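Local coordinates for putative mandelate racemase (Zymomonas mobilis, PDB 2OX4), which binds a magnesium ion and probably acts as a lyase of the enolase superfamily, at residues 52-55 with 56-60; 74-77 with 78-82; 176-179 with 180-183; 218-221 with 222-226; 304-307 with 308-312. All blocks are in the same frame, centred on the assembly; numbering follows the deposited sequence. Where two conformers were deposited one is given.

The five contacts follow one another along the chain; each is local, and none nests within or crosses another. Interactions 1 and 2 belong to the N-terminal domain, on the consecutive helices 48-62 and 70-79. Their centres lie about 13 Å apart, and Tyr58 of the first packs on Leu77 and Thr81 of the second. The remaining three lie in the barrel domain. Interaction 3 is a turn in the loop after strand 164-167, and interaction 4 starts helix 222-232; the two meet where Leu183 O and Ser224 OG probably share a hydrogen bond. Interaction 5 ends helix 296-309, its centre about 25 Å from those of interactions 2 and 4.

Interaction 1 of 5, residues 52-55 with 56-60; sequences AGIL and KDYAA
Ile54 lays its CG1 branch over one face of the Tyr58 ring, one turn further along helix 48-62. Ile54 CG1 stands 3.7 Å from the centroid of the Tyr58 ring and 22° off the ring normal, a CH-pi contact displaced toward the rim of the ring: its nearest ring atom is Tyr58 CZ, 3.5 Å from Ile54 CG1. The conformations of both residues account for this. In Ile54, CG1 is anti to the backbone N (chi1 -158°), and a bend at chi2 carries CD1 along the same ring, to 3.6 Å from Tyr58 CE2. Tyr58 has CG anti to its carbonyl carbon (chi1 -72°), which swings the ring back toward the preceding turn. The base of the ring also meets the backbone there, with Tyr58 CG 3.4 Å from Ile54 O, while that oxygen accepts from Tyr58 N at 2.9 Å. Asp57 N bonds likewise to Gly53 O. The polar ends turn to other partners: Tyr58 OH bonds to Ile91 O, and Lys56 NZ and Asp57 OD2 bond to Ser49 OG and Ser49 N of a second subunit. Leu55 packs on Ile10 of strand 5-13 and on helix 89-110. Chemically, the CH-pi pair is an apolar contact held along one helix turn; Ile54 and Tyr58 also border the second subunit, which Lys56 and Asp57 grip by hydrogen bonds.

Interaction 2 of 5, residues 74-77 with 78-82; sequences WEKL and FKKTF
Glu75 and Lys79 form an i to i+4 salt bridge on the last turns of helix 70-79, in the N-terminal domain of this enolase-superfamily fold. Lys79 NZ lies 2.8 Å from Glu75 OE2 and meets it from above the carboxylate plane, 35° out of it. Both chains fold to get there: Glu75 bends at chi2 (80°), while Lys79 CG already lies 3.5 Å from Glu75 OE2, and the bends of the lysine at chi2 and chi4 turn NZ back onto that oxygen. The other oxygen, Glu75 OE1, lies at the edge of the Phe78 ring, 3.8 Å from Phe78 CD2. Beside them, Trp74 CZ3 packs on Phe78 CB at 3.8 Å, the two ring planes being 50° apart. A second shell positions this group. Lys79 NZ also pairs with Glu184 of a second subunit, Glu75 OE1 accepts from His308 NE2 of a third, and Trp74 NE1 bonds to Gly295 O. With Glu75 cut back to an alanine, Lys79 is likely to lose its partner within the helix and keep Glu184 of the second subunit, while His308 of the third loses this acceptor. Backbone bonds carry the helix to its end, Lys79 N giving to Glu75 O and Lys80 N to Lys76 O. At the next residue a side chain takes over from the backbone amide: Thr81 OG1 donates to Leu77 O at 2.7 Å, while Thr81 CG2 lies 3.3 Å from the same oxygen.

Interaction 3 of 5, residues 176-179 with 180-183; sequences GSRE and GVFL
Val181 N donates to Arg178 O at 3.0 Å, with an N-H...O angle of 158°, and closes a four-residue turn. The amide approaches from above the carbonyl plane, 40° out of it. A side chain supports the turn on the incoming side: in the conformer described, Ser177 OG accepts from Glu179 N at 3.1 Å, an ST turn. Water makes the second set of polar links. One molecule donates to both Arg178 O and Val181 O, spanning the two carbonyls; another donates to Val181 O and lies 2.5 Å from Arg178 NH1, from which it accepts. Van der Waals contacts form the third group. In the conformer described, the Arg178 chain bends at chi2 and chi3, which folds its guanidinium back over the turn until Arg178 NH1 lies 3.5 Å from Val181 CG1 and 3.9 Å from Leu183 CD1. On the other branch, Val181 CG2 lies 3.6 Å from Ser177 O. Arg178 NE bonds outside the turn, to Ala171 O, which ties it to the preceding part of the loop. With Gly180 at positive phi, this is a type II beta turn, set in the long loop between strand 164-167 and helix 189-206 of the barrel domain.

Interaction 4 of 5, residues 218-221 with 222-226; sequences GHTD and LVSAI
Asp221 caps the start of helix 222-232 through Ser224, and its side chain can be followed outward from the backbone. CB, beside the peptide to Leu222, only carries the carboxylate. CG sits between the backbone N and the carbonyl carbon (chi1 62°), an orientation that turns the carboxylate over the first helical amides. At one tip, Asp221 OD1 accepts from Ser224 N at 3.1 Å, nearly in line with its C-O bond and with an almost straight N-H...O angle of 173°; Val223 N is also close, 3.0 Å from Asp221 OD1. At the other tip, OD2 accepts from Gly185 N, in the loop between strand 164-167 and helix 189-206. Ser224 returns the bond: its OG takes the Asp221 N-H at 3.0 Å and also bonds to Leu183 O. Thr220 CB lies 3.2 Å from that Ser224 OG, and Ala225 N gives the first helical bond to Asp221 O at 2.8 Å. Replacing Asp221 by alanine is likely to leave Ser224 N and Gly185 N without these acceptors and untie the loop of Gly185 from the helix start. The reciprocal bonds define a capping box at the N terminus of helix 222-232, just after strand 211-215, whose Glu215 binds magnesium.

Interaction 5 of 5, residues 304-307 with 308-312; sequences ADMA and HIFEV
The C-terminal end of helix 296-309, in the barrel domain, is built round one shared acceptor, Ala307 O. Two amides reach this oxygen from opposite faces of its carbonyl plane: Phe310 N at 3.0 Å and Val312 N at 3.3 Å, 55° and 41° out of the plane. Glu311, with positive phi, reverses the chain between them, and Glu311 N bonds to His308 O at 3.1 Å to complete the pattern. The reversal brings Val312 back over the last turn, so that Val312 CB packs 4.0 Å from Ala307 CB. Phe310, its CG anti to the carbonyl carbon (chi1 -65°), presents a ring edge to the backbone: Phe310 CD2 lies 3.2 Å from Met306 O, and Ala307 O is near the ring plane as well. Met306 O also accepts from Ile309 N at 3.2 Å, whereas at the residue before, His308 N still makes the regular helical bond to Ala304 O. Leu279 of helix 271-280 packs against Met306, Phe310 and Val312. The polar end of Glu311 reaches another subunit, its OE1 accepting from Leu222 N of a fifth. The 6→1 bond from Val312 N to Ala307 O, paired with the 5→2 bond from Glu311 N to His308 O inside it, is the signature of a Schellman motif, here leading from a barrel helix directly into strand 313-314.

Interaction 1 of 5, residues 52-55 with 56-60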
loop_
_atom_site.group_PDB
_atom_site.type_symbol
_atom_site.label_atom_id
_atom_site.label_comp_id
_atom_site.label_asym_id
_atom_site.label_seq_id
_atom_site.Cartn_x
_atom_site.Cartn_y
_atom_site.Cartn_z
ATOM N N ALA C 52 13.125 -5.637 40.021
ATOM C CA ALA C 52 12.780 -5.840 41.427
ATOM C C ALA C 52 11.748 -4.804 41.887
ATOM O O ALA C 52 10.815 -5.132 42.625
ATOM C CB ALA C 52 14.038 -5.804 42.305
ATOM N N GLY C 53 11.910 -3.560 41.421
ATOM C CA GLY C 53 11.014 -2.469 41.783
ATOM C C GLY C 53 9.623 -2.606 41.185
ATOM O O GLY C 53 8.627 -2.342 41.863
ATOM N N ILE C 54 9.539 -3.028 39.922
ATOM C CA ILE C 54 8.217 -3.253 39.316
ATOM C C ILE C 54 7.432 -4.355 40.033
ATOM O O ILE C 54 6.205 -4.246 40.206
ATOM C CB ILE C 54 8.241 -3.457 37.762
ATOM C CG1 ILE C 54 6.867 -3.137 37.148
ATOM C CG2 ILE C 54 8.623 -4.895 37.377
ATOM C CD1 ILE C 54 6.493 -1.683 37.134
ATOM N N LEU C 55 8.137 -5.402 40.469
ATOM C CA LEU C 55 7.476 -6.508 41.163
ATOM C C LEU C 55 6.927 -6.032 42.503
ATOM O O LEU C 55 5.788 -6.353 42.867
ATOM C CB LEU C 55 8.436 -7.687 41.341
ATOM C CG LEU C 55 8.797 -8.407 40.038
ATOM C CD1 LEU C 55 9.924 -9.397 40.300
ATOM C CD2 LEU C 55 7.569 -9.133 39.482
ATOM N N LYS C 56 7.715 -5.214 43.199
ATOM C CA LYS C 56 7.280 -4.601 44.450
ATOM C C LYS C 56 6.023 -3.744 44.248
ATOM O O LYS C 56 5.086 -3.805 45.044
ATOM C CB LYS C 56 8.428 -3.782 45.060
ATOM C CG LYS C 56 8.065 -2.955 46.295
ATOM C CD LYS C 56 9.249 -2.108 46.765
ATOM C CE LYS C 56 8.774 -0.955 47.648
ATOM N NZ LYS C 56 8.860 0.397 46.990
ATOM N N ASP C 57 5.989 -2.961 43.172
ATOM C CA ASP C 57 4.844 -2.076 42.948
ATOM C C ASP C 57 3.580 -2.847 42.571
ATOM O O ASP C 57 2.488 -2.547 43.074
ATOM C CB ASP C 57 5.178 -1.041 41.882
ATOM C CG ASP C 57 6.094 0.057 42.412
ATOM O OD1 ASP C 57 6.271 0.173 43.645
ATOM O OD2 ASP C 57 6.653 0.794 41.591
ATOM N N TYR C 58 3.735 -3.842 41.703
ATOM C CA TYR C 58 2.587 -4.659 41.282
ATOM C C TYR C 58 2.031 -5.476 42.440
ATOM O O TYR C 58 0.831 -5.765 42.477
ATOM C CB TYR C 58 2.942 -5.616 40.145
ATOM C CG TYR C 58 3.167 -4.982 38.782
ATOM C CD1 TYR C 58 3.638 -5.751 37.713
ATOM C CD2 TYR C 58 2.913 -3.625 38.557
ATOM C CE1 TYR C 58 3.848 -5.197 36.455
ATOM C CE2 TYR C 58 3.132 -3.064 37.304
ATOM C CZ TYR C 58 3.592 -3.850 36.261
ATOM O OH TYR C 58 3.811 -3.291 35.017
ATOM N N ALA C 59 2.912 -5.839 43.373
ATOM C CA ALA C 59 2.550 -6.711 44.507
ATOM C C ALA C 59 1.375 -6.139 45.292
ATOM O O ALA C 59 0.483 -6.882 45.714
ATOM C CB ALA C 59 3.763 -6.947 45.436
ATOM N N ALA C 60 1.347 -4.813 45.436
ATOM C CA ALA C 60 0.228 -4.135 46.089
ATOM C C ALA C 60 -1.144 -4.408 45.465
ATOM O O ALA C 60 -2.149 -4.425 46.166
ATOM C CB ALA C 60 0.488 -2.638 46.190
#

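Interaction 2 of 5, residues 74-77 with 78-82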
loop_
_atom_site.group_PDB
_atom_site.type_symbol
_atom_site.label_atom_id
_atom_site.label_comp_id
_atom_site.label_asym_id
_atom_site.label_seq_id
_atom_site.Cartn_x
_atom_site.Cartn_y
_atom_site.Cartn_z
ATOM N N TRP C 74 -3.932 -10.399 34.493
ATOM C CA TRP C 74 -3.067 -9.919 33.410
ATOM C C TRP C 74 -3.665 -8.629 32.870
ATOM O O TRP C 74 -2.961 -7.647 32.699
ATOM C CB TRP C 74 -2.978 -10.958 32.281
ATOM C CG TRP C 74 -1.718 -10.859 31.423
ATOM C CD1 TRP C 74 -0.602 -11.668 31.492
ATOM C CD2 TRP C 74 -1.470 -9.928 30.360
ATOM N NE1 TRP C 74 0.324 -11.289 30.539
ATOM C CE2 TRP C 74 -0.187 -10.227 29.827
ATOM C CE3 TRP C 74 -2.211 -8.876 29.797
ATOM C CZ2 TRP C 74 0.380 -9.492 28.772
ATOM C CZ3 TRP C 74 -1.650 -8.145 28.737
ATOM C CH2 TRP C 74 -0.367 -8.456 28.240
ATOM N N GLU C 75 -4.975 -8.628 32.636
ATOM C CA GLU C 75 -5.640 -7.439 32.104
ATOM C C GLU C 75 -5.633 -6.281 33.107
ATOM O O GLU C 75 -5.506 -5.131 32.710
ATOM C CB GLU C 75 -7.063 -7.778 31.635
ATOM C CG GLU C 75 -7.847 -6.612 30.972
ATOM C CD GLU C 75 -7.484 -6.339 29.494
ATOM O OE1 GLU C 75 -6.531 -6.940 28.949
ATOM O OE2 GLU C 75 -8.172 -5.495 28.867
ATOM N N LYS C 76 -5.778 -6.587 34.397
ATOM C CA LYS C 76 -5.658 -5.572 35.457
ATOM C C LYS C 76 -4.278 -4.911 35.482
ATOM O O LYS C 76 -4.179 -3.690 35.488
ATOM C CB LYS C 76 -5.981 -6.197 36.820
ATOM C CG LYS C 76 -5.907 -5.248 38.019
ATOM C CD LYS C 76 -6.171 -6.029 39.311
ATOM C CE LYS C 76 -5.919 -5.185 40.549
ATOM N NZ LYS C 76 -6.283 -5.938 41.792
ATOM N N LEU C 77 -3.218 -5.711 35.493
ATOM C CA LEU C 77 -1.855 -5.170 35.381
ATOM C C LEU C 77 -1.620 -4.379 34.093
ATOM O O LEU C 77 -0.872 -3.401 34.097
ATOM C CB LEU C 77 -0.806 -6.266 35.564
ATOM C CG LEU C 77 -0.850 -6.873 36.980
ATOM C CD1 LEU C 77 0.194 -7.977 37.141
ATOM C CD2 LEU C 77 -0.654 -5.771 38.075
ATOM N N PHE C 78 -2.280 -4.791 33.011
ATOM C CA PHE C 78 -2.168 -4.105 31.715
ATOM C C PHE C 78 -2.926 -2.758 31.751
ATOM O O PHE C 78 -2.390 -1.735 31.313
ATOM C CB PHE C 78 -2.690 -5.039 30.610
ATOM C CG PHE C 78 -2.585 -4.480 29.197
ATOM C CD1 PHE C 78 -1.401 -3.915 28.730
ATOM C CD2 PHE C 78 -3.673 -4.565 28.332
ATOM C CE1 PHE C 78 -1.316 -3.405 27.415
ATOM C CE2 PHE C 78 -3.590 -4.061 27.021
ATOM C CZ PHE C 78 -2.418 -3.487 26.571
ATOM N N LYS C 79 -4.146 -2.767 32.301
ATOM C CA LYS C 79 -5.103 -1.651 32.133
ATOM C C LYS C 79 -5.216 -0.712 33.334
ATOM O O LYS C 79 -5.688 0.433 33.200
ATOM C CB LYS C 79 -6.499 -2.181 31.769
ATOM C CG LYS C 79 -6.588 -2.788 30.359
ATOM C CD LYS C 79 -6.389 -1.733 29.269
ATOM C CE LYS C 79 -6.644 -2.317 27.881
ATOM N NZ LYS C 79 -8.027 -2.917 27.725
ATOM N N LYS C 80 -4.808 -1.186 34.508
ATOM C CA LYS C 80 -5.082 -0.440 35.742
ATOM C C LYS C 80 -3.845 0.151 36.425
ATOM O O LYS C 80 -3.959 0.800 37.470
ATOM C CB LYS C 80 -5.901 -1.298 36.731
ATOM C CG LYS C 80 -7.295 -1.686 36.214
ATOM C CD LYS C 80 -8.122 -0.452 35.917
ATOM C CE LYS C 80 -9.601 -0.771 35.777
ATOM N NZ LYS C 80 -10.379 0.471 35.490
ATOM N N THR C 81 -2.676 -0.071 35.834
ATOM C CA THR C 81 -1.409 0.438 36.370
ATOM C C THR C 81 -1.028 1.771 35.722
ATOM O O THR C 81 -0.071 2.436 36.154
ATOM C CB THR C 81 -0.262 -0.570 36.122
ATOM O OG1 THR C 81 -0.194 -0.898 34.722
ATOM C CG2 THR C 81 -0.469 -1.844 36.941
ATOM N N PHE C 82 -1.791 2.140 34.688
ATOM C CA PHE C 82 -1.485 3.262 33.776
ATOM C C PHE C 82 -0.344 2.965 32.802
ATOM O O PHE C 82 -0.510 3.085 31.589
ATOM C CB PHE C 82 -1.251 4.604 34.496
ATOM C CG PHE C 82 -1.467 5.789 33.587
ATOM C CD1 PHE C 82 -2.753 6.256 33.344
ATOM C CD2 PHE C 82 -0.392 6.387 32.927
ATOM C CE1 PHE C 82 -2.974 7.333 32.475
ATOM C CE2 PHE C 82 -0.608 7.465 32.052
ATOM C CZ PHE C 82 -1.901 7.926 31.840
#

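Interaction 3 of 5, residues 176-179 with 180-183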
loop_
_atom_site.group_PDB
_atom_site.type_symbol
_atom_site.label_atom_id
_atom_site.label_comp_id
_atom_site.label_asym_id
_atom_site.label_seq_id
_atom_site.Cartn_x
_atom_site.Cartn_y
_atom_site.Cartn_z
ATOM N N GLY C 176 39.587 -12.034 22.076
ATOM C CA GLY C 176 38.409 -12.321 22.890
ATOM C C GLY C 176 37.888 -11.138 23.682
ATOM O O GLY C 176 37.193 -11.323 24.678
ATOM N N SER C 177 38.205 -9.919 23.238
ATOM C CA SER C 177 37.770 -8.692 23.909
ATOM C C SER C 177 36.674 -7.967 23.115
ATOM O O SER C 177 36.724 -7.937 21.886
ATOM C CB SER C 177 38.965 -7.759 24.107
ATOM O OG SER C 177 38.600 -6.591 24.815
ATOM N N ARG C 178 35.724 -7.370 23.836
ATOM C CA ARG C 178 34.678 -6.513 23.264
ATOM C C ARG C 178 35.217 -5.101 23.037
ATOM O O ARG C 178 34.611 -4.305 22.307
ATOM C CB ARG C 178 33.481 -6.431 24.223
ATOM C CG ARG C 178 32.466 -7.572 24.127
ATOM C CD ARG C 178 31.121 -7.061 23.604
ATOM N NE ARG C 178 31.171 -6.900 22.155
ATOM C CZ ARG C 178 30.636 -5.901 21.464
ATOM N NH1 ARG C 178 30.776 -5.890 20.154
ATOM N NH2 ARG C 178 29.968 -4.914 22.064
ATOM N N GLU C 179 36.344 -4.781 23.682
ATOM C CA GLU C 179 36.874 -3.408 23.669
ATOM C C GLU C 179 37.203 -2.955 22.254
ATOM O O GLU C 179 37.929 -3.634 21.529
ATOM C CB GLU C 179 38.112 -3.267 24.570
ATOM C CG GLU C 179 37.874 -3.561 26.056
ATOM C CD GLU C 179 36.710 -2.784 26.654
ATOM O OE1 GLU C 179 35.821 -3.422 27.260
ATOM O OE2 GLU C 179 36.686 -1.541 26.521
ATOM N N GLY C 180 36.627 -1.822 21.857
ATOM C CA GLY C 180 36.864 -1.253 20.533
ATOM C C GLY C 180 36.166 -1.967 19.382
ATOM O O GLY C 180 36.446 -1.690 18.213
ATOM N N VAL C 181 35.261 -2.891 19.696
ATOM C CA VAL C 181 34.494 -3.573 18.647
ATOM C C VAL C 181 33.192 -2.807 18.419
ATOM O O VAL C 181 32.387 -2.629 19.339
ATOM C CB VAL C 181 34.201 -5.063 18.988
ATOM C CG1 VAL C 181 33.382 -5.717 17.870
ATOM C CG2 VAL C 181 35.522 -5.830 19.179
ATOM N N PHE C 182 33.012 -2.339 17.194
ATOM C CA PHE C 182 31.833 -1.562 16.825
ATOM C C PHE C 182 31.278 -2.113 15.529
ATOM O O PHE C 182 32.012 -2.386 14.575
ATOM C CB PHE C 182 32.179 -0.082 16.650
ATOM C CG PHE C 182 30.971 0.809 16.416
ATOM C CD1 PHE C 182 30.170 1.217 17.480
ATOM C CD2 PHE C 182 30.644 1.238 15.131
ATOM C CE1 PHE C 182 29.065 2.047 17.268
ATOM C CE2 PHE C 182 29.538 2.057 14.915
ATOM C CZ PHE C 182 28.751 2.464 15.984
ATOM N N LEU C 183 29.971 -2.305 15.491
ATOM C CA LEU C 183 29.432 -3.190 14.481
ATOM C C LEU C 183 28.241 -2.591 13.721
ATOM O O LEU C 183 27.555 -3.321 13.016
ATOM C CB LEU C 183 29.062 -4.551 15.093
ATOM C CG LEU C 183 30.212 -5.417 15.647
ATOM C CD1 LEU C 183 29.713 -6.615 16.443
ATOM C CD2 LEU C 183 31.112 -5.863 14.499
HETATM O O HOH W 1 29.599 -3.871 19.290
HETATM O O HOH W 2 32.486 -2.691 22.374
#

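Interaction 4 of 5, residues 218-221 with 222-226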
loop_
_atom_site.group_PDB
_atom_site.type_symbol
_atom_site.label_atom_id
_atom_site.label_comp_id
_atom_site.label_asym_id
_atom_site.label_seq_id
_atom_site.Cartn_x
_atom_site.Cartn_y
_atom_site.Cartn_z
ATOM N N GLY C 218 21.984 -7.940 18.639
ATOM C CA GLY C 218 21.595 -6.550 18.363
ATOM C C GLY C 218 22.756 -5.562 18.262
ATOM O O GLY C 218 22.545 -4.353 18.356
ATOM N N HIS C 219 23.977 -6.069 18.077
ATOM C CA HIS C 219 25.173 -5.223 17.947
ATOM C C HIS C 219 25.306 -4.629 16.549
ATOM O O HIS C 219 25.885 -3.552 16.364
ATOM C CB HIS C 219 26.431 -6.049 18.238
ATOM C CG HIS C 219 26.540 -6.508 19.655
ATOM N ND1 HIS C 219 27.161 -7.689 20.006
ATOM C CD2 HIS C 219 26.122 -5.940 20.811
ATOM C CE1 HIS C 219 27.118 -7.830 21.319
ATOM N NE2 HIS C 219 26.486 -6.787 21.831
ATOM N N THR C 220 24.804 -5.365 15.566
ATOM C CA THR C 220 24.808 -4.924 14.179
ATOM C C THR C 220 23.565 -4.056 13.922
ATOM O O THR C 220 22.704 -3.913 14.793
ATOM C CB THR C 220 24.818 -6.136 13.213
ATOM O OG1 THR C 220 23.833 -7.100 13.625
ATOM C CG2 THR C 220 26.218 -6.802 13.204
ATOM N N ASP C 221 23.496 -3.462 12.738
ATOM C CA ASP C 221 22.246 -2.894 12.238
ATOM C C ASP C 221 21.919 -3.532 10.895
ATOM O O ASP C 221 22.609 -4.451 10.493
ATOM C CB ASP C 221 22.327 -1.365 12.162
ATOM C CG ASP C 221 23.410 -0.846 11.200
ATOM O OD1 ASP C 221 23.864 -1.577 10.283
ATOM O OD2 ASP C 221 23.797 0.338 11.353
ATOM N N LEU C 222 20.881 -3.041 10.224
ATOM C CA LEU C 222 20.473 -3.592 8.938
ATOM C C LEU C 222 21.665 -3.750 7.998
ATOM O O LEU C 222 21.884 -4.821 7.431
ATOM C CB LEU C 222 19.407 -2.707 8.290
ATOM C CG LEU C 222 18.969 -3.097 6.876
ATOM C CD1 LEU C 222 17.547 -2.631 6.606
ATOM C CD2 LEU C 222 19.929 -2.531 5.841
ATOM N N VAL C 223 22.431 -2.676 7.839
ATOM C CA VAL C 223 23.472 -2.615 6.807
ATOM C C VAL C 223 24.580 -3.648 7.084
ATOM O O VAL C 223 24.959 -4.441 6.201
ATOM C CB VAL C 223 24.058 -1.184 6.713
ATOM C CG1 VAL C 223 25.178 -1.140 5.693
ATOM C CG2 VAL C 223 22.934 -0.173 6.342
ATOM N N SER C 224 25.079 -3.659 8.309
ATOM C CA SER C 224 26.104 -4.645 8.651
ATOM C C SER C 224 25.557 -6.072 8.685
ATOM O O SER C 224 26.259 -6.990 8.315
ATOM C CB SER C 224 26.800 -4.293 9.960
ATOM O OG SER C 224 25.884 -4.055 11.009
ATOM N N ALA C 225 24.304 -6.250 9.115
ATOM C CA ALA C 225 23.674 -7.578 9.107
ATOM C C ALA C 225 23.600 -8.186 7.714
ATOM O O ALA C 225 23.908 -9.359 7.528
ATOM C CB ALA C 225 22.281 -7.520 9.719
ATOM N N ILE C 226 23.203 -7.382 6.730
ATOM C CA ILE C 226 23.087 -7.839 5.348
ATOM C C ILE C 226 24.472 -8.200 4.819
ATOM O O ILE C 226 24.649 -9.232 4.178
ATOM C CB ILE C 226 22.437 -6.754 4.447
ATOM C CG1 ILE C 226 20.940 -6.583 4.782
ATOM C CG2 ILE C 226 22.631 -7.053 2.952
ATOM C CD1 ILE C 226 20.337 -5.316 4.148
#

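Interaction 5 of 5, residues 304-307 with 308-312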
loop_
_atom_site.group_PDB
_atom_site.type_symbol
_atom_site.label_atom_id
_atom_site.label_comp_id
_atom_site.label_asym_id
_atom_site.label_seq_id
_atom_site.Cartn_x
_atom_site.Cartn_y
_atom_site.Cartn_z
ATOM N N ALA C 304 2.588 -17.268 20.552
ATOM C CA ALA C 304 2.854 -18.468 19.765
ATOM C C ALA C 304 1.657 -18.847 18.869
ATOM O O ALA C 304 1.833 -19.234 17.713
ATOM C CB ALA C 304 3.241 -19.622 20.679
ATOM N N ASP C 305 0.443 -18.712 19.395
ATOM C CA ASP C 305 -0.772 -19.046 18.636
ATOM C C ASP C 305 -1.002 -18.105 17.455
ATOM O O ASP C 305 -1.372 -18.548 16.367
ATOM C CB ASP C 305 -2.000 -19.049 19.537
ATOM C CG ASP C 305 -1.933 -20.120 20.623
ATOM O OD1 ASP C 305 -1.117 -21.071 20.521
ATOM O OD2 ASP C 305 -2.697 -19.983 21.602
ATOM N N MET C 306 -0.771 -16.811 17.654
ATOM C CA MET C 306 -0.822 -15.855 16.545
ATOM C C MET C 306 0.284 -16.155 15.525
ATOM O O MET C 306 0.051 -16.125 14.323
ATOM C CB MET C 306 -0.705 -14.418 17.081
ATOM C CG MET C 306 -1.158 -13.341 16.100
ATOM S SD MET C 306 -1.438 -11.721 16.868
ATOM C CE MET C 306 0.135 -11.429 17.678
ATOM N N ALA C 307 1.489 -16.464 16.013
ATOM C CA ALA C 307 2.633 -16.718 15.127
ATOM C C ALA C 307 2.370 -17.915 14.200
ATOM O O ALA C 307 2.789 -17.914 13.051
ATOM C CB ALA C 307 3.914 -16.948 15.935
ATOM N N HIS C 308 1.660 -18.920 14.714
ATOM C CA HIS C 308 1.314 -20.116 13.950
ATOM C C HIS C 308 0.556 -19.821 12.640
ATOM O O HIS C 308 0.806 -20.500 11.635
ATOM C CB HIS C 308 0.509 -21.082 14.832
ATOM C CG HIS C 308 0.396 -22.470 14.279
ATOM N ND1 HIS C 308 1.448 -23.125 13.677
ATOM C CD2 HIS C 308 -0.646 -23.338 14.264
ATOM C CE1 HIS C 308 1.061 -24.337 13.313
ATOM N NE2 HIS C 308 -0.204 -24.491 13.659
ATOM N N ILE C 309 -0.322 -18.802 12.662
ATOM C CA ILE C 309 -1.109 -18.368 11.488
ATOM C C ILE C 309 -0.196 -17.920 10.355
ATOM O O ILE C 309 -0.561 -17.975 9.179
ATOM C CB ILE C 309 -2.032 -17.153 11.838
ATOM C CG1 ILE C 309 -2.893 -17.473 13.057
ATOM C CG2 ILE C 309 -2.928 -16.783 10.667
ATOM C CD1 ILE C 309 -3.390 -18.864 13.051
ATOM N N PHE C 310 0.991 -17.455 10.729
ATOM C CA PHE C 310 1.923 -16.863 9.785
ATOM C C PHE C 310 3.054 -17.835 9.410
ATOM O O PHE C 310 4.026 -17.429 8.761
ATOM C CB PHE C 310 2.493 -15.566 10.378
ATOM C CG PHE C 310 1.452 -14.492 10.564
ATOM C CD1 PHE C 310 1.157 -13.611 9.534
ATOM C CD2 PHE C 310 0.763 -14.376 11.768
ATOM C CE1 PHE C 310 0.176 -12.623 9.704
ATOM C CE2 PHE C 310 -0.217 -13.394 11.945
ATOM C CZ PHE C 310 -0.505 -12.526 10.908
ATOM N N GLU C 311 2.897 -19.108 9.792
ATOM C CA GLU C 311 3.916 -20.158 9.562
ATOM C C GLU C 311 5.275 -19.728 10.135
ATOM O O GLU C 311 6.325 -19.751 9.464
ATOM C CB GLU C 311 3.992 -20.586 8.075
ATOM C CG GLU C 311 2.718 -21.331 7.625
ATOM C CD GLU C 311 2.699 -21.747 6.152
ATOM O OE1 GLU C 311 3.525 -21.233 5.356
ATOM O OE2 GLU C 311 1.833 -22.599 5.802
ATOM N N VAL C 312 5.219 -19.323 11.393
ATOM C CA VAL C 312 6.385 -18.918 12.158
ATOM C C VAL C 312 6.486 -19.923 13.298
ATOM O O VAL C 312 5.465 -20.364 13.833
ATOM C CB VAL C 312 6.192 -17.482 12.717
ATOM C CG1 VAL C 312 7.289 -17.099 13.707
ATOM C CG2 VAL C 312 6.145 -16.451 11.572
#